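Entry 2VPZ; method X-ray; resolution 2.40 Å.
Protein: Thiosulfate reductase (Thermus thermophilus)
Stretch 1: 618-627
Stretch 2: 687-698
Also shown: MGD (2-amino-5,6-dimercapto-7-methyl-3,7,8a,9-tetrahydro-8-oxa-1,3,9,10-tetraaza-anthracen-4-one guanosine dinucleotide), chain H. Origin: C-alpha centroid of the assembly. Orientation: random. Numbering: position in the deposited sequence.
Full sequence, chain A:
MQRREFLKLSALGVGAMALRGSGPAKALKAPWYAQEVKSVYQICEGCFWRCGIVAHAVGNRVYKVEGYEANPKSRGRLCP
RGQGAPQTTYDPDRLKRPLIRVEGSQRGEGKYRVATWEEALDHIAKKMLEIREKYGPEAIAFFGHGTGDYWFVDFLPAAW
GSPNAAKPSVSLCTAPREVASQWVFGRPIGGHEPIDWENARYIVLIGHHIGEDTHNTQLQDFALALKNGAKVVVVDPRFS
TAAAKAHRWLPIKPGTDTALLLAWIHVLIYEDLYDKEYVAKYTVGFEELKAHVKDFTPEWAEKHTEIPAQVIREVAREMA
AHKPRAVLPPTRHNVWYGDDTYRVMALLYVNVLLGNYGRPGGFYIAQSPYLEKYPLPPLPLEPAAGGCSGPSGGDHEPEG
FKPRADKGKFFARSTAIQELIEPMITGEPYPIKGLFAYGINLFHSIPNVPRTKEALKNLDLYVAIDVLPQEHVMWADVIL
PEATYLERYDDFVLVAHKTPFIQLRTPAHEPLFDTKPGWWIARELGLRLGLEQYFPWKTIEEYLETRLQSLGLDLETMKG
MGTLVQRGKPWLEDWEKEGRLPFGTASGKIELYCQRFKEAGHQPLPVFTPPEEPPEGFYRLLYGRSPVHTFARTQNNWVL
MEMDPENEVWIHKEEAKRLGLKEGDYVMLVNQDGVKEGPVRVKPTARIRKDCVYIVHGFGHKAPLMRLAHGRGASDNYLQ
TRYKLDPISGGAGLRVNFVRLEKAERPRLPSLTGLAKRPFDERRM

Stretch 1, residues 618-627: FYRLLYGRSP
Stretch 2, residues 687-698: RIRKDCVYIVHG

Two extended segments of one chain, far apart in sequence, lie side by side as parallel strands, their N-to-C directions 30° apart and their axes 4.5 Å apart at closest approach. Arg620 pairs with Cys692 (CA to CA 4.7 Å), Leu621 with Val693 (5.4 Å) and Leu622 with Tyr694 (4.5 Å).

Stretch 2 approaches through Ile688 (phi/psi -149/148), whose CD1 lies 4.5 Å from Leu622 CD1, a long apolar contact. Arg689, chi1 m, forms a salt bridge with Asp691 within its own stretch. Lys690 (-81/-13) and Asp691 (-73/-22) make a turn that presents backbone carbonyls to the partner: Lys690 O sits at the edge of the Tyr619 ring (chi1 m), 3.0 Å from CE2, and Asp691 O accepts a nearly straight hydrogen bond from Arg620 N at 3.0 Å. A water bridges Asp691 O and Arg620 NE.

From Cys692 (-129/171) the chain runs as a strand. Its compact, apolar sulfur, chi1 m, suits the buried face it shares with Arg620, Leu622 and Tyr694; SG is 3.7 Å from Leu622 CD1. Leu622 is m, t.

Val693 (-150/147, chi1 124°) points to the other face. Both its backbone polar atoms bond to the partner: N donates to Arg620 O at 3.0 Å, and O accepts from Leu622 N at 2.8 Å. Bonding to the residues before and after Leu621 is the parallel pattern. Its branched CB packs 3.8 Å from Tyr619 CB.

Tyr694 (-137/139, chi1 t, chi2 87°) lays its ring along the partner, CD1 4.0 Å from Leu622 CB. Its CA makes a CA-H...O contact of 3.4 Å with Leu622 O. Gly624 (-177/-155) makes room for the phenol: its CA is 3.4 Å from Tyr694 OH, and a CB there would clash with that oxygen. A water links Tyr694 OH to Arg625 O.

Ile695 (-142/148; p, t) returns to the Val693 face, its CG1 3.9 Å from Leu621 CD2. Its N donates to Leu622 O at 3.2 Å, while its O receives a weak hydrogen bond from Gly624 N at 3.4 Å and a CA-H...O contact from Tyr623 CA at 3.0 Å.

Val696 (-76/134, chi1 t) fits its small apolar side chain against Ser626, CG1 to CB 3.6 Å. His697 (-69/144, chi1 t, chi2 63°) donates from N to Gly624 O at 3.0 Å. Its ring places one face against MGD N18, while Arg625 (m, m, t) reaches back so that NH1 hydrogen-bonds MGD O17 at 2.9 Å. Gly698 (105/5) ends the stretch with backbone angles that call for glycine.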

ATOM      1  N   PHE A 618     -40.797  12.778  -3.533  1.00 37.88           N
ATOM      2  CA  PHE A 618     -40.368  13.032  -2.141  1.00 38.22           C
ATOM      3  C   PHE A 618     -39.384  11.999  -1.551  1.00 38.86           C
ATOM      4  O   PHE A 618     -39.192  10.935  -2.125  1.00 39.74           O
ATOM      5  CB  PHE A 618     -41.593  13.099  -1.212  1.00 38.83           C
ATOM      6  CG  PHE A 618     -42.427  14.360  -1.342  1.00 39.17           C
ATOM      7  CD1 PHE A 618     -43.353  14.507  -2.372  1.00 37.86           C
ATOM      8  CD2 PHE A 618     -42.284  15.395  -0.412  1.00 38.35           C
ATOM      9  CE1 PHE A 618     -44.121  15.659  -2.487  1.00 37.91           C
ATOM     10  CE2 PHE A 618     -43.045  16.556  -0.498  1.00 37.64           C
ATOM     11  CZ  PHE A 618     -43.968  16.696  -1.533  1.00 38.80           C
ATOM     12  N   TYR A 619     -38.777  12.329  -0.412  1.00 38.93           N
ATOM     13  CA  TYR A 619     -37.840  11.433   0.298  1.00 36.71           C
ATOM     14  C   TYR A 619     -38.103  11.427   1.806  1.00 35.53           C
ATOM     15  O   TYR A 619     -38.581  12.423   2.337  1.00 35.74           O
ATOM     16  CB  TYR A 619     -36.388  11.844   0.071  1.00 34.35           C
ATOM     17  CG  TYR A 619     -35.971  11.836  -1.368  1.00 34.26           C
ATOM     18  CD1 TYR A 619     -36.152  12.966  -2.174  1.00 34.53           C
ATOM     19  CD2 TYR A 619     -35.443  10.678  -1.953  1.00 34.24           C
ATOM     20  CE1 TYR A 619     -35.822  12.952  -3.529  1.00 32.48           C
ATOM     21  CE2 TYR A 619     -35.109  10.640  -3.310  1.00 33.05           C
ATOM     22  CZ  TYR A 619     -35.299  11.781  -4.095  1.00 34.43           C
ATOM     23  OH  TYR A 619     -34.975  11.744  -5.436  1.00 35.54           O
ATOM     24  N   ARG A 620     -37.817  10.325   2.505  1.00 33.74           N
ATOM     25  CA  ARG A 620     -37.988  10.341   3.946  1.00 32.16           C
ATOM     26  C   ARG A 620     -36.809  11.206   4.478  1.00 31.91           C
ATOM     27  O   ARG A 620     -35.691  11.110   3.983  1.00 33.49           O
ATOM     28  CB  ARG A 620     -37.951   8.932   4.562  1.00 32.47           C
ATOM     29  CG  ARG A 620     -38.385   8.873   6.042  1.00 32.50           C
ATOM     30  CD  ARG A 620     -38.358   7.434   6.594  1.00 33.31           C
ATOM     31  NE  ARG A 620     -39.218   6.505   5.863  1.00 32.57           N
ATOM     32  CZ  ARG A 620     -40.531   6.350   6.029  1.00 33.72           C
ATOM     33  NH1 ARG A 620     -41.192   7.072   6.927  1.00 32.80           N
ATOM     34  NH2 ARG A 620     -41.190   5.454   5.287  1.00 32.78           N
ATOM     35  N   LEU A 621     -37.097  12.065   5.463  1.00 31.01           N
ATOM     36  CA  LEU A 621     -36.153  12.998   6.081  1.00 31.95           C
ATOM     37  C   LEU A 621     -35.487  12.301   7.283  1.00 33.44           C
ATOM     38  O   LEU A 621     -36.149  12.097   8.305  1.00 33.63           O
ATOM     39  CB  LEU A 621     -36.886  14.253   6.561  1.00 32.10           C
ATOM     40  CG  LEU A 621     -36.251  15.654   6.719  1.00 33.19           C
ATOM     41  CD1 LEU A 621     -36.825  16.377   7.959  1.00 31.19           C
ATOM     42  CD2 LEU A 621     -34.729  15.520   6.806  1.00 35.07           C
ATOM     43  N   LEU A 622     -34.209  11.888   7.150  1.00 32.75           N
ATOM     44  CA  LEU A 622     -33.503  11.230   8.249  1.00 31.78           C
ATOM     45  C   LEU A 622     -32.617  12.351   8.861  1.00 33.25           C
ATOM     46  O   LEU A 622     -32.381  13.377   8.225  1.00 33.04           O
ATOM     47  CB  LEU A 622     -32.713  10.002   7.763  1.00 30.88           C
ATOM     48  CG  LEU A 622     -33.466   8.863   7.000  1.00 28.72           C
ATOM     49  CD1 LEU A 622     -32.518   7.680   6.649  1.00 27.72           C
ATOM     50  CD2 LEU A 622     -34.665   8.358   7.835  1.00 28.11           C
ATOM     51  N   TYR A 623     -32.149  12.188  10.100  1.00 33.87           N
ATOM     52  CA  TYR A 623     -31.381  13.258  10.716  1.00 34.17           C
ATOM     53  C   TYR A 623     -30.465  12.663  11.790  1.00 34.60           C
ATOM     54  O   TYR A 623     -30.627  11.512  12.190  1.00 33.82           O
ATOM     55  CB  TYR A 623     -32.351  14.286  11.297  1.00 32.65           C
ATOM     56  CG  TYR A 623     -33.332  13.667  12.274  1.00 34.69           C
ATOM     57  CD1 TYR A 623     -32.991  13.468  13.612  1.00 34.23           C
ATOM     58  CD2 TYR A 623     -34.581  13.164  11.842  1.00 33.13           C
ATOM     59  CE1 TYR A 623     -33.828  12.790  14.496  1.00 33.67           C
ATOM     60  CE2 TYR A 623     -35.427  12.486  12.712  1.00 32.76           C
ATOM     61  CZ  TYR A 623     -35.046  12.300  14.051  1.00 33.56           C
ATOM     62  OH  TYR A 623     -35.865  11.626  14.923  1.00 34.05           O
ATOM     63  N   GLY A 624     -29.498  13.438  12.260  1.00 35.08           N
ATOM     64  CA  GLY A 624     -28.592  12.925  13.244  1.00 33.27           C
ATOM     65  C   GLY A 624     -27.590  13.929  13.751  1.00 33.35           C
ATOM     66  O   GLY A 624     -27.811  15.141  13.676  1.00 32.04           O
ATOM     67  N   ARG A 625     -26.452  13.425  14.226  1.00 32.82           N
ATOM     68  CA  ARG A 625     -25.410  14.261  14.800  1.00 32.16           C
ATOM     69  C   ARG A 625     -24.161  14.532  13.968  1.00 32.60           C
ATOM     70  O   ARG A 625     -23.717  13.687  13.179  1.00 31.28           O
ATOM     71  CB  ARG A 625     -24.985  13.678  16.146  1.00 30.09           C
ATOM     72  CG  ARG A 625     -26.130  13.238  17.062  1.00 29.76           C
ATOM     73  CD  ARG A 625     -26.972  14.433  17.526  1.00 29.63           C
ATOM     74  NE  ARG A 625     -28.075  14.068  18.415  1.00 27.79           N
ATOM     75  CZ  ARG A 625     -29.344  14.459  18.290  1.00 30.11           C
ATOM     76  NH1 ARG A 625     -29.711  15.252  17.290  1.00 27.10           N
ATOM     77  NH2 ARG A 625     -30.255  14.039  19.171  1.00 29.88           N
ATOM     78  N   SER A 626     -23.585  15.733  14.166  1.00 34.05           N
ATOM     79  CA  SER A 626     -22.299  16.178  13.561  1.00 34.80           C
ATOM     80  C   SER A 626     -21.291  15.914  14.745  1.00 33.50           C
ATOM     81  O   SER A 626     -21.519  16.369  15.862  1.00 32.98           O
ATOM     82  CB  SER A 626     -22.384  17.674  13.169  1.00 35.40           C
ATOM     83  OG  SER A 626     -21.111  18.216  12.908  1.00 35.42           O
ATOM     84  N   PRO A 627     -20.151  15.207  14.480  1.00 32.86           N
ATOM     85  CA  PRO A 627     -19.216  14.946  15.596  1.00 33.08           C
ATOM     86  C   PRO A 627     -18.711  16.085  16.501  1.00 32.67           C
ATOM     87  O   PRO A 627     -18.236  15.885  17.644  1.00 33.22           O
ATOM     88  CB  PRO A 627     -18.052  14.181  14.941  1.00 32.49           C
ATOM     89  CG  PRO A 627     -18.005  14.764  13.501  1.00 32.22           C
ATOM     90  CD  PRO A 627     -19.497  15.006  13.171  1.00 32.87           C
ATOM     91  N   ARG A 687     -23.976   6.501  -0.059  1.00 47.98           N
ATOM     92  CA  ARG A 687     -23.844   5.885   1.257  1.00 44.10           C
ATOM     93  C   ARG A 687     -25.278   5.925   1.787  1.00 42.10           C
ATOM     94  O   ARG A 687     -25.493   5.899   2.993  1.00 41.75           O
ATOM     95  CB  ARG A 687     -22.982   6.696   2.231  1.00 43.76           C
ATOM     96  CG  ARG A 687     -21.513   6.900   1.894  1.00 40.67           C
ATOM     97  CD  ARG A 687     -20.646   6.851   3.180  1.00 39.30           C
ATOM     98  NE  ARG A 687     -19.959   8.083   3.537  1.00 36.23           N
ATOM     99  CZ  ARG A 687     -19.761   8.514   4.780  1.00 35.43           C
ATOM    100  NH1 ARG A 687     -20.212   7.807   5.807  1.00 33.43           N
ATOM    101  NH2 ARG A 687     -19.092   9.654   5.012  1.00 33.39           N
ATOM    102  N   ILE A 688     -26.256   6.036   0.893  1.00 40.29           N
ATOM    103  CA  ILE A 688     -27.662   6.095   1.302  1.00 37.94           C
ATOM    104  C   ILE A 688     -28.619   5.474   0.267  1.00 38.25           C
ATOM    105  O   ILE A 688     -28.336   5.496  -0.940  1.00 38.19           O
ATOM    106  CB  ILE A 688     -28.101   7.614   1.613  1.00 35.20           C
ATOM    107  CG1 ILE A 688     -29.425   7.675   2.375  1.00 32.82           C
ATOM    108  CG2 ILE A 688     -28.144   8.431   0.293  1.00 33.14           C
ATOM    109  CD1 ILE A 688     -29.503   8.757   3.517  1.00 31.16           C
ATOM    110  N   ARG A 689     -29.716   4.882   0.737  1.00 38.52           N
ATOM    111  CA  ARG A 689     -30.749   4.292  -0.138  1.00 39.35           C
ATOM    112  C   ARG A 689     -31.404   5.458  -0.966  1.00 39.91           C
ATOM    113  O   ARG A 689     -31.210   6.637  -0.631  1.00 38.18           O
ATOM    114  CB  ARG A 689     -31.811   3.539   0.689  1.00 39.45           C
ATOM    115  CG  ARG A 689     -31.251   2.410   1.592  1.00 40.55           C
ATOM    116  CD  ARG A 689     -32.337   1.716   2.446  1.00 40.39           C
ATOM    117  NE  ARG A 689     -33.636   1.641   1.769  1.00 39.62           N
ATOM    118  CZ  ARG A 689     -34.181   0.564   1.218  1.00 39.47           C
ATOM    119  NH1 ARG A 689     -33.551  -0.601   1.246  1.00 38.56           N
ATOM    120  NH2 ARG A 689     -35.372   0.642   0.633  1.00 38.94           N
ATOM    121  N   LYS A 690     -32.162   5.137  -2.025  1.00 40.40           N
ATOM    122  CA  LYS A 690     -32.810   6.106  -2.932  1.00 40.39           C
ATOM    123  C   LYS A 690     -34.147   6.707  -2.418  1.00 40.92           C
ATOM    124  O   LYS A 690     -34.668   7.697  -2.962  1.00 43.08           O
ATOM    125  CB  LYS A 690     -33.019   5.487  -4.337  1.00 40.90           C
ATOM    126  CG  LYS A 690     -31.727   5.042  -5.044  1.00 39.59           C
ATOM    127  CD  LYS A 690     -31.949   4.516  -6.470  1.00 40.52           C
ATOM    128  CE  LYS A 690     -30.647   3.977  -7.090  1.00 41.21           C
ATOM    129  NZ  LYS A 690     -30.659   3.906  -8.592  1.00 41.66           N
ATOM    130  N   ASP A 691     -34.641   6.055  -1.354  1.00 41.77           N
ATOM    131  CA  ASP A 691     -35.859   6.284  -0.512  1.00 41.41           C
ATOM    132  C   ASP A 691     -35.715   7.487   0.410  1.00 41.36           C
ATOM    133  O   ASP A 691     -36.686   7.941   1.036  1.00 39.99           O
ATOM    134  CB  ASP A 691     -36.024   5.304   0.648  1.00 44.41           C
ATOM    135  CG  ASP A 691     -36.251   3.886   0.269  1.00 45.51           C
ATOM    136  OD1 ASP A 691     -37.176   3.631  -0.498  1.00 48.74           O
ATOM    137  OD2 ASP A 691     -35.539   3.034   0.833  1.00 48.12           O
ATOM    138  N   CYS A 692     -34.465   7.827   0.662  1.00 41.96           N
ATOM    139  CA  CYS A 692     -34.128   8.770   1.684  1.00 42.35           C
ATOM    140  C   CYS A 692     -33.245   9.895   1.358  1.00 40.14           C
ATOM    141  O   CYS A 692     -32.588   9.929   0.319  1.00 41.65           O
ATOM    142  CB  CYS A 692     -33.486   8.006   2.866  1.00 45.19           C
ATOM    143  SG  CYS A 692     -34.392   6.654   3.609  1.00 50.07           S
ATOM    144  N   VAL A 693     -33.184  10.764   2.353  1.00 37.27           N
ATOM    145  CA  VAL A 693     -32.387  11.969   2.376  1.00 35.36           C
ATOM    146  C   VAL A 693     -32.043  12.170   3.892  1.00 35.00           C
ATOM    147  O   VAL A 693     -32.805  11.775   4.786  1.00 36.29           O
ATOM    148  CB  VAL A 693     -33.238  13.147   1.705  1.00 33.92           C
ATOM    149  CG1 VAL A 693     -33.387  14.333   2.618  1.00 32.83           C
ATOM    150  CG2 VAL A 693     -32.590  13.544   0.355  1.00 33.72           C
ATOM    151  N   TYR A 694     -30.874  12.723   4.174  1.00 33.29           N
ATOM    152  CA  TYR A 694     -30.370  12.898   5.544  1.00 32.37           C
ATOM    153  C   TYR A 694     -29.722  14.296   5.779  1.00 31.14           C
ATOM    154  O   TYR A 694     -29.057  14.809   4.874  1.00 31.78           O
ATOM    155  CB  TYR A 694     -29.314  11.785   5.815  1.00 32.70           C
ATOM    156  CG  TYR A 694     -28.512  11.896   7.117  1.00 31.90           C
ATOM    157  CD1 TYR A 694     -28.991  11.351   8.307  1.00 31.35           C
ATOM    158  CD2 TYR A 694     -27.286  12.588   7.157  1.00 30.39           C
ATOM    159  CE1 TYR A 694     -28.288  11.485   9.529  1.00 30.03           C
ATOM    160  CE2 TYR A 694     -26.567  12.734   8.372  1.00 29.56           C
ATOM    161  CZ  TYR A 694     -27.079  12.176   9.559  1.00 31.32           C
ATOM    162  OH  TYR A 694     -26.404  12.301  10.759  1.00 29.75           O
ATOM    163  N   ILE A 695     -29.958  14.928   6.931  1.00 30.38           N
ATOM    164  CA  ILE A 695     -29.313  16.208   7.300  1.00 29.17           C
ATOM    165  C   ILE A 695     -29.004  16.188   8.809  1.00 29.12           C
ATOM    166  O   ILE A 695     -29.710  15.525   9.575  1.00 30.93           O
ATOM    167  CB  ILE A 695     -30.194  17.500   7.001  1.00 28.65           C
ATOM    168  CG1 ILE A 695     -31.492  17.474   7.797  1.00 27.63           C
ATOM    169  CG2 ILE A 695     -30.411  17.656   5.470  1.00 27.87           C
ATOM    170  CD1 ILE A 695     -32.287  18.823   7.820  1.00 26.73           C
ATOM    171  N   VAL A 696     -27.933  16.850   9.247  1.00 27.58           N
ATOM    172  CA  VAL A 696     -27.615  16.913  10.675  1.00 25.61           C
ATOM    173  C   VAL A 696     -28.579  17.921  11.359  1.00 26.58           C
ATOM    174  O   VAL A 696     -28.796  19.018  10.827  1.00 27.60           O
ATOM    175  CB  VAL A 696     -26.122  17.336  10.916  1.00 25.93           C
ATOM    176  CG1 VAL A 696     -25.906  17.792  12.393  1.00 24.32           C
ATOM    177  CG2 VAL A 696     -25.166  16.162  10.555  1.00 21.30           C
ATOM    178  N   HIS A 697     -29.149  17.531  12.516  1.00 26.43           N
ATOM    179  CA  HIS A 697     -30.082  18.361  13.355  1.00 25.46           C
ATOM    180  C   HIS A 697     -29.409  19.569  14.038  1.00 25.30           C
ATOM    181  O   HIS A 697     -28.263  19.480  14.464  1.00 26.42           O
ATOM    182  CB  HIS A 697     -30.763  17.532  14.507  1.00 28.09           C
ATOM    183  CG  HIS A 697     -31.365  18.320  15.616  1.00 28.97           C
ATOM    184  ND1 HIS A 697     -32.408  19.177  15.416  1.00 30.49           N
ATOM    185  CD2 HIS A 697     -31.004  18.468  16.896  1.00 30.14           C
ATOM    186  CE1 HIS A 697     -32.660  19.839  16.519  1.00 31.29           C
ATOM    187  NE2 HIS A 697     -31.816  19.424  17.444  1.00 30.83           N
ATOM    188  N   GLY A 698     -30.108  20.701  14.169  1.00 26.00           N
ATOM    189  CA  GLY A 698     -29.541  21.880  14.827  1.00 25.69           C
ATOM    190  C   GLY A 698     -29.074  23.090  14.030  1.00 26.68           C
ATOM    191  O   GLY A 698     -28.474  24.009  14.588  1.00 25.45           O
TER
HETATM  192  PB  MGD H1765     -30.188  22.321  22.618  1.00 36.68           P
HETATM  193  O1B MGD H1765     -30.509  22.634  21.189  1.00 34.60           O
HETATM  194  O2B MGD H1765     -28.757  22.184  23.039  1.00 34.50           O
HETATM  195  O3B MGD H1765     -31.160  21.077  22.953  1.00 31.19           O
HETATM  196  O3A MGD H1765     -32.762  19.215  23.461  1.00 28.85           O
HETATM  197  PA  MGD H1765     -32.144  20.531  24.120  1.00 31.64           P
HETATM  198  O1A MGD H1765     -31.190  20.321  25.285  1.00 29.82           O
HETATM  199  O2A MGD H1765     -33.278  21.486  24.244  1.00 31.57           O
HETATM  200  O5' MGD H1765     -30.771  23.446  23.541  1.00 35.59           O
HETATM  201  C5' MGD H1765     -30.099  23.875  24.726  1.00 39.01           C
HETATM  202  C4' MGD H1765     -30.685  25.242  25.079  1.00 40.29           C
HETATM  203  O4' MGD H1765     -30.131  25.445  26.374  1.00 41.49           O
HETATM  204  C3' MGD H1765     -30.211  26.394  24.233  1.00 41.88           C
HETATM  205  O3' MGD H1765     -31.219  27.406  24.355  1.00 41.72           O
HETATM  206  C2' MGD H1765     -28.912  26.798  24.950  1.00 42.66           C
HETATM  207  O2' MGD H1765     -28.642  28.133  24.615  1.00 45.60           O
HETATM  208  C1' MGD H1765     -29.262  26.618  26.429  1.00 43.21           C
HETATM  209  N9  MGD H1765     -28.149  26.403  27.428  1.00 41.66           N
HETATM  210  C8  MGD H1765     -27.006  25.748  27.217  1.00 42.13           C
HETATM  211  N7  MGD H1765     -26.214  25.679  28.312  1.00 41.18           N
HETATM  212  C5  MGD H1765     -26.882  26.276  29.323  1.00 41.56           C
HETATM  213  C6  MGD H1765     -26.673  26.532  30.818  1.00 40.39           C
HETATM  214  O6  MGD H1765     -25.598  26.202  31.431  1.00 37.09           O
HETATM  215  N1  MGD H1765     -27.699  27.181  31.462  1.00 39.81           N
HETATM  216  C2  MGD H1765     -28.856  27.591  30.856  1.00 40.45           C
HETATM  217  N2  MGD H1765     -29.863  28.241  31.517  1.00 40.33           N
HETATM  218  N3  MGD H1765     -29.062  27.350  29.554  1.00 41.69           N
HETATM  219  C4  MGD H1765     -28.159  26.738  28.719  1.00 41.31           C
HETATM  220  C10 MGD H1765     -32.110  17.912  23.567  1.00 30.87           C
HETATM  221  C11 MGD H1765     -33.083  16.887  23.091  1.00 32.27           C
HETATM  222  O11 MGD H1765     -33.651  17.418  21.893  1.00 34.53           O
HETATM  223  C12 MGD H1765     -32.578  15.508  22.875  1.00 34.05           C
HETATM  224  S12 MGD H1765     -31.647  14.686  24.056  1.00 31.04           S
HETATM  225  C13 MGD H1765     -32.885  14.802  21.786  1.00 34.68           C
HETATM  226  S13 MGD H1765     -32.344  13.276  21.411  1.00 32.93           S
HETATM  227  C14 MGD H1765     -33.772  15.201  20.738  1.00 36.21           C
HETATM  228  N15 MGD H1765     -32.982  15.377  19.485  1.00 39.49           N
HETATM  229  C16 MGD H1765     -33.686  15.973  18.467  1.00 41.52           C
HETATM  230  C17 MGD H1765     -33.463  15.810  17.028  1.00 40.56           C
HETATM  231  O17 MGD H1765     -32.508  15.095  16.601  1.00 41.77           O
HETATM  232  N18 MGD H1765     -34.301  16.422  16.190  1.00 41.55           N
HETATM  233  C19 MGD H1765     -35.333  17.186  16.598  1.00 41.42           C
HETATM  234  N19 MGD H1765     -36.132  17.857  15.715  1.00 40.69           N
HETATM  235  N20 MGD H1765     -35.594  17.337  17.899  1.00 41.12           N
HETATM  236  C21 MGD H1765     -34.837  16.810  18.855  1.00 40.59           C
HETATM  237  N22 MGD H1765     -35.103  17.052  20.143  1.00 38.99           N
HETATM  238  C23 MGD H1765     -34.461  16.429  21.249  1.00 35.78           C
HETATM  239  O   HOH W   1     -38.377   5.840   2.869  1.00 49.59           O
HETATM  240  O   HOH W   2     -27.689  17.314  16.644  1.00 25.61           O
HETATM  241  O   HOH W   3     -23.582  13.034  10.726  1.00 38.02           O